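Long-range contacts in soluble lytic murein transglycosylase (Escherichia coli, PDB 1QSA), which cleaves the glycosidic bonds between N-acetylmuramic acid and N-acetylglucosamine in peptidoglycan, leaving a 1,6-anhydro bond in the N-acetylmuramic acid residue: residues D34-P39 and V388-Y393; G382-R387 and R401-N406; N395-A400 and W481-K486; S492-I497 and T525-G530. One frame throughout, in Å; residues are numbered along the deposited sequence. Where two conformers were deposited one is given.

Contact 1. Residues D34-P39 and V388-Y393. With SO4 (sulfate ion), chain C.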
# COMPACT_ATOMS: atom_id res chain seq x y z
N ASP A 34 21.41 -26.33 -19.02
CA ASP A 34 20.16 -27.07 -18.79
C ASP A 34 19.49 -26.79 -17.44
O ASP A 34 18.39 -27.28 -17.19
CB ASP A 34 20.37 -28.57 -18.94
CG ASP A 34 20.63 -28.99 -20.38
OD1 ASP A 34 20.37 -28.21 -21.32
OD2 ASP A 34 21.10 -30.13 -20.56
N TYR A 35 20.15 -26.02 -16.58
CA TYR A 35 19.57 -25.69 -15.27
C TYR A 35 18.49 -24.60 -15.47
O TYR A 35 18.72 -23.65 -16.22
CB TYR A 35 20.67 -25.18 -14.34
CG TYR A 35 20.18 -24.91 -12.93
CD1 TYR A 35 19.61 -25.93 -12.16
CD2 TYR A 35 20.28 -23.64 -12.37
CE1 TYR A 35 19.15 -25.69 -10.86
CE2 TYR A 35 19.82 -23.38 -11.08
CZ TYR A 35 19.25 -24.40 -10.33
OH TYR A 35 18.79 -24.10 -9.08
N PRO A 36 17.31 -24.73 -14.82
CA PRO A 36 16.25 -23.72 -14.99
C PRO A 36 16.66 -22.27 -14.81
O PRO A 36 16.13 -21.41 -15.51
CB PRO A 36 15.19 -24.14 -13.97
CG PRO A 36 15.32 -25.66 -13.97
CD PRO A 36 16.83 -25.87 -14.01
N LEU A 37 17.59 -22.01 -13.90
CA LEU A 37 18.01 -20.62 -13.67
C LEU A 37 19.15 -20.11 -14.57
O LEU A 37 19.63 -18.99 -14.38
CB LEU A 37 18.29 -20.36 -12.19
CG LEU A 37 17.15 -20.72 -11.22
CD1 LEU A 37 17.51 -20.26 -9.81
CD2 LEU A 37 15.83 -20.09 -11.64
N TYR A 38 19.54 -20.88 -15.58
CA TYR A 38 20.59 -20.43 -16.50
C TYR A 38 20.28 -19.03 -17.09
O TYR A 38 21.18 -18.20 -17.19
CB TYR A 38 20.83 -21.46 -17.60
CG TYR A 38 21.95 -21.07 -18.53
CD1 TYR A 38 23.29 -21.17 -18.13
CD2 TYR A 38 21.67 -20.57 -19.79
CE1 TYR A 38 24.33 -20.77 -18.98
CE2 TYR A 38 22.69 -20.16 -20.65
CZ TYR A 38 24.01 -20.26 -20.24
OH TYR A 38 24.99 -19.83 -21.10
N PRO A 39 19.01 -18.74 -17.45
CA PRO A 39 18.72 -17.40 -18.00
C PRO A 39 19.12 -16.27 -17.05
O PRO A 39 19.46 -15.17 -17.50
CB PRO A 39 17.20 -17.44 -18.24
CG PRO A 39 16.96 -18.88 -18.58
CD PRO A 39 17.82 -19.61 -17.55
N VAL A 388 10.44 -21.20 -10.84
CA VAL A 388 9.84 -20.88 -9.54
C VAL A 388 10.33 -21.87 -8.49
O VAL A 388 10.74 -21.47 -7.40
CB VAL A 388 8.29 -20.90 -9.62
CG1 VAL A 388 7.67 -20.81 -8.20
CG2 VAL A 388 7.81 -19.72 -10.47
N ARG A 389 10.33 -23.15 -8.84
CA ARG A 389 10.79 -24.20 -7.93
C ARG A 389 12.23 -23.95 -7.47
O ARG A 389 12.53 -24.01 -6.28
CB ARG A 389 10.67 -25.57 -8.59
CG ARG A 389 11.24 -26.73 -7.76
CD ARG A 389 11.10 -28.06 -8.49
NE ARG A 389 11.70 -29.16 -7.72
CZ ARG A 389 12.05 -30.35 -8.23
NH1 ARG A 389 11.87 -30.63 -9.51
NH2 ARG A 389 12.58 -31.26 -7.43
N GLU A 390 13.12 -23.63 -8.41
CA GLU A 390 14.51 -23.37 -8.06
C GLU A 390 14.64 -22.13 -7.19
O GLU A 390 15.39 -22.14 -6.22
CB GLU A 390 15.39 -23.22 -9.30
CG GLU A 390 15.54 -24.51 -10.09
CD GLU A 390 15.81 -25.69 -9.17
OE1 GLU A 390 16.89 -25.71 -8.55
OE2 GLU A 390 14.93 -26.59 -9.04
N LEU A 391 13.94 -21.07 -7.56
CA LEU A 391 14.00 -19.83 -6.78
C LEU A 391 13.54 -20.03 -5.34
O LEU A 391 14.18 -19.56 -4.41
CB LEU A 391 13.20 -18.74 -7.48
CG LEU A 391 13.78 -18.28 -8.83
CD1 LEU A 391 12.73 -17.45 -9.58
CD2 LEU A 391 15.08 -17.48 -8.60
N MET A 392 12.49 -20.84 -5.16
CA MET A 392 11.99 -21.11 -3.81
C MET A 392 13.00 -22.00 -3.05
O MET A 392 13.23 -21.81 -1.86
CB MET A 392 10.60 -21.75 -3.87
CG MET A 392 9.51 -20.81 -4.39
SD MET A 392 9.40 -19.28 -3.41
CE MET A 392 8.65 -19.90 -1.90
N TYR A 393 13.65 -22.92 -3.78
CA TYR A 393 14.65 -23.79 -3.17
C TYR A 393 15.79 -22.96 -2.57
O TYR A 393 16.29 -23.26 -1.49
CB TYR A 393 15.21 -24.77 -4.20
CG TYR A 393 16.26 -25.67 -3.60
CD1 TYR A 393 15.90 -26.71 -2.75
CD2 TYR A 393 17.62 -25.47 -3.87
CE1 TYR A 393 16.87 -27.54 -2.19
CE2 TYR A 393 18.59 -26.30 -3.32
CZ TYR A 393 18.21 -27.34 -2.48
OH TYR A 393 19.14 -28.19 -1.94
S SO4 C . 12.77 -29.69 -4.00
O1 SO4 C . 12.27 -29.28 -2.67
O2 SO4 C . 11.94 -30.78 -4.54
O3 SO4 C . 12.70 -28.52 -4.91
O4 SO4 C . 14.15 -30.18 -3.85
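Tyr35 points its phenol at the carboxylate of Glu390, and the two flat groups stand 78° apart. The hydroxyl OH of Tyr35 donates to Glu390 OE1 at 2.5 Å, meeting the anti lone pair of that oxygen, which lies close to the plane of the Tyr35 ring, at its edge. In Glu390, chi1 of -67° sets CG anti to the carbonyl carbon and 3.7 Å from Tyr35 CZ, and the bend at chi2 (-45°) places CD. Pro36 and Leu37 cross the aliphatic part of the same glutamate obliquely. Pro36 CB is 3.9 Å from Glu390 CG, and Leu37 CG reaches Glu390 CB at 3.6 Å. One methyl of Leu37, CD1, also meets Leu391 CD2 at 3.9 Å, extending the apolar patch along the helix. Outside the two segments, Arg7 NE forms a salt bridge with Glu390 OE1, while the Tyr35 hydroxyl is also hydrogen-bonded to Trp394 NE1. A phenylalanine in place of Tyr35 would probably leave Glu390 OE1 without its hydroxyl donor and Trp394 NE1 without its acceptor. From the adjacent residue, Arg389 NE and NH2 hold a bound sulfate, as does Arg7 NH1. Chemically, Glu390 is a buried acid whose OE1 is gripped by a hydroxyl and an arginine together, a setting likely to favour its charged form.

Contact 2. Residues G382-R387 and R401-N406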
# COMPACT_ATOMS: atom_id res chain seq x y z
N GLY A 382 5.60 -26.65 -16.82
CA GLY A 382 6.44 -25.93 -17.75
C GLY A 382 7.72 -25.33 -17.21
O GLY A 382 8.04 -25.46 -16.03
N PRO A 383 8.50 -24.67 -18.08
CA PRO A 383 9.76 -24.06 -17.67
C PRO A 383 9.61 -22.92 -16.66
O PRO A 383 10.47 -22.77 -15.79
CB PRO A 383 10.38 -23.60 -19.00
CG PRO A 383 9.24 -23.52 -19.95
CD PRO A 383 8.32 -24.63 -19.54
N GLU A 384 8.53 -22.13 -16.72
CA GLU A 384 8.40 -21.05 -15.74
C GLU A 384 8.21 -21.65 -14.33
O GLU A 384 8.82 -21.18 -13.37
CB GLU A 384 7.28 -20.04 -16.08
CG GLU A 384 7.26 -18.86 -15.07
CD GLU A 384 6.65 -17.56 -15.58
OE1 GLU A 384 5.62 -17.59 -16.31
OE2 GLU A 384 7.19 -16.48 -15.22
N MET A 385 7.42 -22.72 -14.22
CA MET A 385 7.25 -23.35 -12.91
C MET A 385 8.58 -23.93 -12.42
O MET A 385 8.89 -23.88 -11.24
CB MET A 385 6.18 -24.45 -12.94
CG MET A 385 5.88 -25.05 -11.57
SD MET A 385 5.19 -23.85 -10.39
CE MET A 385 3.44 -23.97 -10.76
N ALA A 386 9.38 -24.48 -13.34
CA ALA A 386 10.67 -25.03 -12.96
C ALA A 386 11.57 -23.92 -12.38
O ALA A 386 12.32 -24.16 -11.44
CB ALA A 386 11.34 -25.72 -14.14
N ARG A 387 11.48 -22.70 -12.94
CA ARG A 387 12.28 -21.59 -12.40
C ARG A 387 11.77 -21.23 -11.01
O ARG A 387 12.55 -21.00 -10.09
CB ARG A 387 12.24 -20.37 -13.31
CG ARG A 387 12.94 -20.59 -14.66
CD ARG A 387 13.32 -19.28 -15.33
NE ARG A 387 12.15 -18.48 -15.69
CZ ARG A 387 11.42 -18.65 -16.78
NH1 ARG A 387 11.71 -19.61 -17.65
NH2 ARG A 387 10.37 -17.86 -16.99
N ARG A 401 8.52 -14.28 -6.50
CA ARG A 401 7.26 -13.53 -6.57
C ARG A 401 7.03 -12.95 -7.98
O ARG A 401 5.92 -13.01 -8.51
CB ARG A 401 7.23 -12.42 -5.51
CG ARG A 401 5.99 -11.54 -5.60
CD ARG A 401 5.98 -10.43 -4.55
NE ARG A 401 4.84 -9.55 -4.79
CZ ARG A 401 3.59 -9.81 -4.38
NH1 ARG A 401 3.33 -10.88 -3.65
NH2 ARG A 401 2.62 -8.96 -4.67
N SER A 402 8.08 -12.40 -8.59
CA SER A 402 7.98 -11.83 -9.93
C SER A 402 7.64 -12.90 -10.97
O SER A 402 6.86 -12.65 -11.89
CB SER A 402 9.27 -11.12 -10.30
OG SER A 402 9.51 -10.08 -9.37
N GLU A 403 8.28 -14.06 -10.85
CA GLU A 403 7.98 -15.16 -11.77
C GLU A 403 6.55 -15.65 -11.57
O GLU A 403 5.82 -15.87 -12.53
CB GLU A 403 8.93 -16.34 -11.55
CG GLU A 403 10.36 -16.08 -11.98
CD GLU A 403 10.68 -16.46 -13.43
OE1 GLU A 403 9.76 -16.69 -14.26
OE2 GLU A 403 11.89 -16.51 -13.73
N TRP A 404 6.16 -15.82 -10.31
CA TRP A 404 4.82 -16.30 -9.97
C TRP A 404 3.77 -15.34 -10.50
O TRP A 404 2.71 -15.76 -10.99
CB TRP A 404 4.69 -16.47 -8.46
CG TRP A 404 3.48 -17.23 -8.00
CD1 TRP A 404 2.44 -16.74 -7.26
CD2 TRP A 404 3.23 -18.64 -8.15
NE1 TRP A 404 1.57 -17.76 -6.93
CE2 TRP A 404 2.03 -18.93 -7.47
CE3 TRP A 404 3.92 -19.68 -8.79
CZ2 TRP A 404 1.50 -20.23 -7.40
CZ3 TRP A 404 3.40 -20.97 -8.72
CH2 TRP A 404 2.20 -21.23 -8.03
N ALA A 405 4.07 -14.04 -10.42
CA ALA A 405 3.14 -13.01 -10.87
C ALA A 405 2.80 -13.21 -12.34
O ALA A 405 1.64 -13.08 -12.73
CB ALA A 405 3.74 -11.62 -10.65
N ASN A 406 3.80 -13.55 -13.15
CA ASN A 406 3.58 -13.80 -14.58
C ASN A 406 2.77 -15.06 -14.80
O ASN A 406 1.91 -15.12 -15.68
CB ASN A 406 4.91 -13.98 -15.32
CG ASN A 406 5.63 -12.68 -15.55
OD1 ASN A 406 5.07 -11.61 -15.36
ND2 ASN A 406 6.88 -12.78 -16.01
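Arg387 lays the NE edge of its guanidinium across the carboxylate of Glu403, the two side chains crossing at about a right angle. The grip is side-on, one nitrogen to each oxygen, and the Glu403 chain, bent at chi2, places CD of its carboxylate beside Arg387. NE bonds to Glu403 OE2 at 2.8 Å, with the oxygen only 3° out of the guanidinium plane but NE itself well off the carboxylate plane. NH2 of Arg387 bonds to Glu403 OE1 at 3.0 Å, using the syn lone pair of that oxygen. Glu403 OE2 is also hydrogen-bonded to Tyr40 OH, and Arg387 NH2 to Thr67 OG1. Glu384, one turn before Arg387, sends its extended chain into the same cluster. Its OE2 lies 2.8 Å from Glu403 OE1, a closeness that would probably shift the ionisation of one of the two acids, and a long salt bridge of 3.9 Å joins Glu384 OE2 to Arg387 NH2. A leucine in place of Arg387 would probably leave the two close carboxylates without a shared counter-charge. The apolar part of the contact is made by Met385 and Trp404, side by side and pointing the same way. Met385 CE is 3.6 Å from Trp404 CZ3, and the sulfur SD lies in the ring plane, 5.2 Å from the centroid of the six-membered ring of Trp404: an edge-on Met-aromatic contact. The axes of 383-387 and 401-406 approach to 9.7 Å at 156°, the nearly antiparallel pairing of a helical hairpin, in keeping with the TPR-clan L domain of this alpha-superhelical protein.

Contact 3. Residues N395-A400 and W481-K486. With SO4 (sulfate ion), chain E.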
# COMPACT_ATOMS: atom_id res chain seq x y z
N ASN A 395 15.46 -19.90 -1.49
CA ASN A 395 14.87 -18.89 -0.62
C ASN A 395 14.95 -17.48 -1.22
O ASN A 395 15.17 -16.49 -0.51
CB ASN A 395 15.49 -18.95 0.78
CG ASN A 395 15.26 -20.29 1.45
OD1 ASN A 395 14.13 -20.73 1.57
ND2 ASN A 395 16.34 -20.96 1.82
N LEU A 396 14.82 -17.40 -2.54
CA LEU A 396 14.85 -16.13 -3.27
C LEU A 396 13.39 -15.75 -3.49
O LEU A 396 12.92 -15.64 -4.62
CB LEU A 396 15.59 -16.31 -4.61
CG LEU A 396 17.08 -16.69 -4.46
CD1 LEU A 396 17.69 -17.10 -5.80
CD2 LEU A 396 17.84 -15.53 -3.83
N ASP A 397 12.68 -15.53 -2.39
CA ASP A 397 11.26 -15.22 -2.45
C ASP A 397 10.85 -14.01 -3.28
O ASP A 397 9.82 -14.05 -3.94
CB ASP A 397 10.64 -15.15 -1.04
CG ASP A 397 10.71 -16.49 -0.30
OD1 ASP A 397 11.80 -16.91 0.08
OD2 ASP A 397 9.66 -17.14 -0.07
N ASN A 398 11.63 -12.93 -3.24
CA ASN A 398 11.24 -11.75 -4.02
C ASN A 398 11.36 -12.01 -5.52
O ASN A 398 10.51 -11.56 -6.31
CB ASN A 398 12.08 -10.53 -3.64
CG ASN A 398 11.79 -10.04 -2.23
OD1 ASN A 398 10.65 -10.09 -1.77
ND2 ASN A 398 12.83 -9.58 -1.53
N THR A 399 12.39 -12.77 -5.90
CA THR A 399 12.63 -13.11 -7.31
C THR A 399 11.54 -14.09 -7.77
O THR A 399 10.99 -13.96 -8.87
CB THR A 399 14.05 -13.72 -7.49
OG1 THR A 399 15.01 -12.81 -6.93
CG2 THR A 399 14.37 -13.92 -8.99
N ALA A 400 11.19 -15.03 -6.89
CA ALA A 400 10.14 -16.00 -7.20
C ALA A 400 8.79 -15.28 -7.34
O ALA A 400 7.98 -15.66 -8.19
CB ALA A 400 10.05 -17.05 -6.10
N TRP A 481 3.21 -13.65 4.30
CA TRP A 481 4.14 -14.76 4.38
C TRP A 481 5.43 -14.72 3.56
O TRP A 481 6.10 -15.74 3.43
CB TRP A 481 3.42 -16.10 4.20
CG TRP A 481 2.41 -16.38 5.29
CD1 TRP A 481 1.06 -16.59 5.13
CD2 TRP A 481 2.67 -16.44 6.69
NE1 TRP A 481 0.47 -16.77 6.37
CE2 TRP A 481 1.44 -16.68 7.34
CE3 TRP A 481 3.83 -16.31 7.47
CZ2 TRP A 481 1.33 -16.79 8.73
CZ3 TRP A 481 3.73 -16.42 8.85
CH2 TRP A 481 2.48 -16.66 9.47
N ASN A 482 5.79 -13.56 3.01
CA ASN A 482 7.07 -13.47 2.28
C ASN A 482 8.12 -13.03 3.32
O ASN A 482 8.09 -11.89 3.78
CB ASN A 482 6.96 -12.46 1.14
CG ASN A 482 8.27 -12.23 0.43
OD1 ASN A 482 9.30 -12.78 0.81
ND2 ASN A 482 8.23 -11.43 -0.63
N PRO A 483 9.06 -13.93 3.68
CA PRO A 483 10.09 -13.59 4.68
C PRO A 483 11.16 -12.59 4.22
O PRO A 483 11.92 -12.09 5.05
CB PRO A 483 10.74 -14.95 4.99
CG PRO A 483 10.62 -15.69 3.69
CD PRO A 483 9.24 -15.30 3.16
N LYS A 484 11.20 -12.32 2.92
CA LYS A 484 12.21 -11.43 2.35
C LYS A 484 11.72 -10.03 1.99
O LYS A 484 12.50 -9.20 1.52
CB LYS A 484 12.82 -12.10 1.11
CG LYS A 484 13.25 -13.55 1.33
CD LYS A 484 14.32 -13.66 2.40
CE LYS A 484 14.68 -15.12 2.70
NZ LYS A 484 15.74 -15.18 3.76
N VAL A 485 10.44 -9.75 2.24
CA VAL A 485 9.91 -8.44 1.86
C VAL A 485 10.33 -7.30 2.79
O VAL A 485 10.44 -7.50 4.00
CB VAL A 485 8.36 -8.47 1.69
CG1 VAL A 485 7.66 -8.62 3.05
CG2 VAL A 485 7.86 -7.22 0.97
N LYS A 486 10.69 -6.16 2.20
CA LYS A 486 11.07 -4.97 2.96
C LYS A 486 10.25 -3.81 2.44
O LYS A 486 10.13 -3.63 1.22
CB LYS A 486 12.54 -4.63 2.77
CG LYS A 486 13.50 -5.61 3.34
CD LYS A 486 14.94 -5.17 3.05
CE LYS A 486 15.29 -3.85 3.74
NZ LYS A 486 16.70 -3.44 3.42
S SO4 E . 15.25 -12.38 -3.12
O1 SO4 E . 16.51 -12.98 -2.65
O2 SO4 E . 14.66 -13.18 -4.20
O3 SO4 E . 14.30 -12.33 -1.99
O4 SO4 E . 15.53 -11.02 -3.63
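Asp397 and Lys484 mark the closest backbone approach, CA to CA 6.2 Å, where the first turn of helix 397-408 meets the type I turn of Asn482 to Val485. Asn398 carries most of the polar contact, using both ends of its amide. Its OD1 accepts from Asn482 ND2 at 3.0 Å, with an N-H...O angle of 154° and the two amide planes 61° apart. Its ND2 donates to Lys484 O at 3.1 Å, coming from well above that carbonyl plane, 68° out of it. Asn482 CG stands anti to its backbone N, which carries the amide toward Asn398, and the amide is fixed from its other end as well: OD1 takes the backbone N of Lys484 at 2.9 Å, an Asx turn, and this oxygen rests against Asp397 CB at 3.3 Å. Lys484 runs its aliphatic chain past Asp397 towards the preceding helix end, and CE lies 3.5 Å from Asn395 O. Its NZ is hydrogen-bonded to Leu521 O. Asn395 is the C-prime residue of the Schellman motif that closes helix 383-393, so Lys484 packs against the joint between the two helices. A bound sulfate occupies the N-terminus of the second one, held by Asn398 N at 3.0 Å and Thr399 N at 2.9 Å, with Thr399 OG1 as a third donor. The loop 481-486 thus spans from this helical joint to helix 429-438, where Asn482 and Pro483 touch Asp430, and to helix 468-479, where Val485 touches Ser479, one residue beyond the predicted catalytic Glu478.

Contact 4. Residues S492-I497 and T525-G530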
# COMPACT_ATOMS: atom_id res chain seq x y z
N SER A 492 11.10 -4.94 7.88
CA SER A 492 11.62 -6.17 7.31
C SER A 492 11.02 -7.50 7.71
O SER A 492 10.70 -7.74 8.88
CB SER A 492 13.12 -6.24 7.57
OG SER A 492 13.81 -5.15 6.97
N GLY A 493 10.94 -8.38 6.71
CA GLY A 493 10.51 -9.74 6.95
C GLY A 493 9.09 -10.08 7.33
O GLY A 493 8.18 -9.25 7.19
N LEU A 494 8.95 -11.27 7.90
CA LEU A 494 7.64 -11.83 8.24
C LEU A 494 6.75 -10.97 9.08
O LEU A 494 5.56 -10.85 8.80
CB LEU A 494 7.78 -13.21 8.89
CG LEU A 494 8.31 -14.34 7.99
CD1 LEU A 494 8.54 -15.58 8.85
CD2 LEU A 494 7.34 -14.63 6.82
N MET A 495 7.34 -10.31 10.07
CA MET A 495 6.56 -9.46 10.97
C MET A 495 6.83 -7.97 10.76
O MET A 495 6.42 -7.14 11.58
CB MET A 495 6.75 -9.92 12.42
CG MET A 495 6.29 -11.37 12.60
SD MET A 495 6.38 -11.99 14.28
CE MET A 495 5.02 -11.07 15.04
N GLN A 496 7.46 -7.66 9.63
CA GLN A 496 7.75 -6.28 9.22
C GLN A 496 8.31 -5.43 10.35
O GLN A 496 7.76 -4.39 10.72
CB GLN A 496 6.50 -5.66 8.59
CG GLN A 496 6.19 -6.23 7.18
CD GLN A 496 7.19 -5.75 6.16
OE1 GLN A 496 7.08 -4.62 5.66
NE2 GLN A 496 8.19 -6.56 5.87
N ILE A 497 9.42 -5.92 10.88
CA ILE A 497 10.12 -5.29 11.99
C ILE A 497 11.04 -4.18 11.52
O ILE A 497 11.86 -4.37 10.62
CB ILE A 497 10.94 -6.36 12.74
CG1 ILE A 497 10.03 -7.49 13.23
CG2 ILE A 497 11.60 -5.74 13.97
CD1 ILE A 497 10.80 -8.70 13.76
N THR A 525 14.89 -15.67 13.09
CA THR A 525 15.32 -14.43 13.75
C THR A 525 14.14 -13.46 13.82
O THR A 525 13.88 -12.86 14.87
CB THR A 525 16.48 -13.76 12.97
OG1 THR A 525 17.58 -14.68 12.85
CG2 THR A 525 16.97 -12.51 13.70
N ASN A 526 13.43 -13.32 12.70
CA ASN A 526 12.30 -12.41 12.60
C ASN A 526 11.20 -12.81 13.59
O ASN A 526 10.70 -11.98 14.35
CB ASN A 526 11.77 -12.39 11.16
CG ASN A 526 10.82 -11.25 10.92
OD1 ASN A 526 9.65 -11.33 11.30
ND2 ASN A 526 11.31 -10.17 10.32
N ILE A 527 10.85 -14.09 13.62
CA ILE A 527 9.82 -14.59 14.53
C ILE A 527 10.25 -14.41 15.99
O ILE A 527 9.44 -14.03 16.83
CB ILE A 527 9.46 -16.07 14.20
CG1 ILE A 527 8.72 -16.12 12.86
CG2 ILE A 527 8.58 -16.69 15.29
CD1 ILE A 527 8.61 -17.52 12.25
N ASN A 528 11.52 -14.63 16.28
CA ASN A 528 12.06 -14.45 17.64
C ASN A 528 11.86 -12.99 18.11
O ASN A 528 11.18 -12.72 19.12
CB ASN A 528 13.55 -14.82 17.61
CG ASN A 528 14.22 -14.73 18.98
OD1 ASN A 528 13.56 -14.63 20.02
ND2 ASN A 528 15.55 -14.77 18.99
N ILE A 529 12.39 -12.04 17.33
CA ILE A 529 12.30 -10.63 17.71
C ILE A 529 10.88 -10.07 17.62
O ILE A 529 10.45 -9.29 18.49
CB ILE A 529 13.29 -9.79 16.87
CG1 ILE A 529 14.72 -10.26 17.18
CG2 ILE A 529 13.14 -8.28 17.17
CD1 ILE A 529 15.81 -9.64 16.32
N GLY A 530 10.14 -10.52 16.62
CA GLY A 530 8.78 -10.04 16.43
C GLY A 530 7.83 -10.54 17.50
O GLY A 530 7.03 -9.76 18.03
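Ser492, the residue faced by Gln496 and Ile497 in a G1 beta bulge of the Slt-type, lysozyme-like domain, meets Asn526. Its carbonyl O accepts from two donors on opposite faces of its plane: Ile497 N within the loop and, at 2.9 Å, Asn526 ND2. Gly493 follows with its CA 3.5 Å from Asn526 ND2; a side chain there would point at the amide and come too close, and the residue also has positive phi. It opens a type I turn ending at Gln496. Leu494 packs its CD1 on Ile527 CD1 at 3.9 Å. Met495 N donates to Asn526 OD1 at 2.8 Å, so the Asn526 amide, with Asn526 CG anti to the backbone N (chi1 -167°), bridges two peptide groups of the loop; Asn526 ND2 is also hydrogen-bonded to Leu520 O. The side chain of Met495 runs on to helix 523-540, SD 3.8 Å from Gly530 CA, and lies about 5 Å from the side chain of Glu478, the predicted active-site acid. Gln496 NE2 is hydrogen-bonded to Gly493 O in the carbonyl plane, on a lone pair. Last comes Ile497, whose CD1 sits 3.3 Å from Asn526 O and 3.5 Å from Gly530 N.

In the fold
The four contacts form a chain of neighbours from the N-terminal part of the protein to the Slt-type domain. Contacts 1 and 2, centres 9 Å apart, share helix 383-393 and interleave along the sequence. Contact 3 lies about 14 Å, centre to centre, from contact 2, with which it shares helix 397-408. Contact 4 follows about 13 Å from contact 3, again between centres, and is entirely within the Slt-type domain, where the bulge loop adjoins the 481-486 loop through a backbone hydrogen bond between Val485 O and Gly493 N. Contacts 1 and 4 are about 27 Å apart, centre to centre, and do not touch. The hairpin of helices 383-393 and 397-408 thus lies between, and touches, the N-terminal segment and the Slt-type domain.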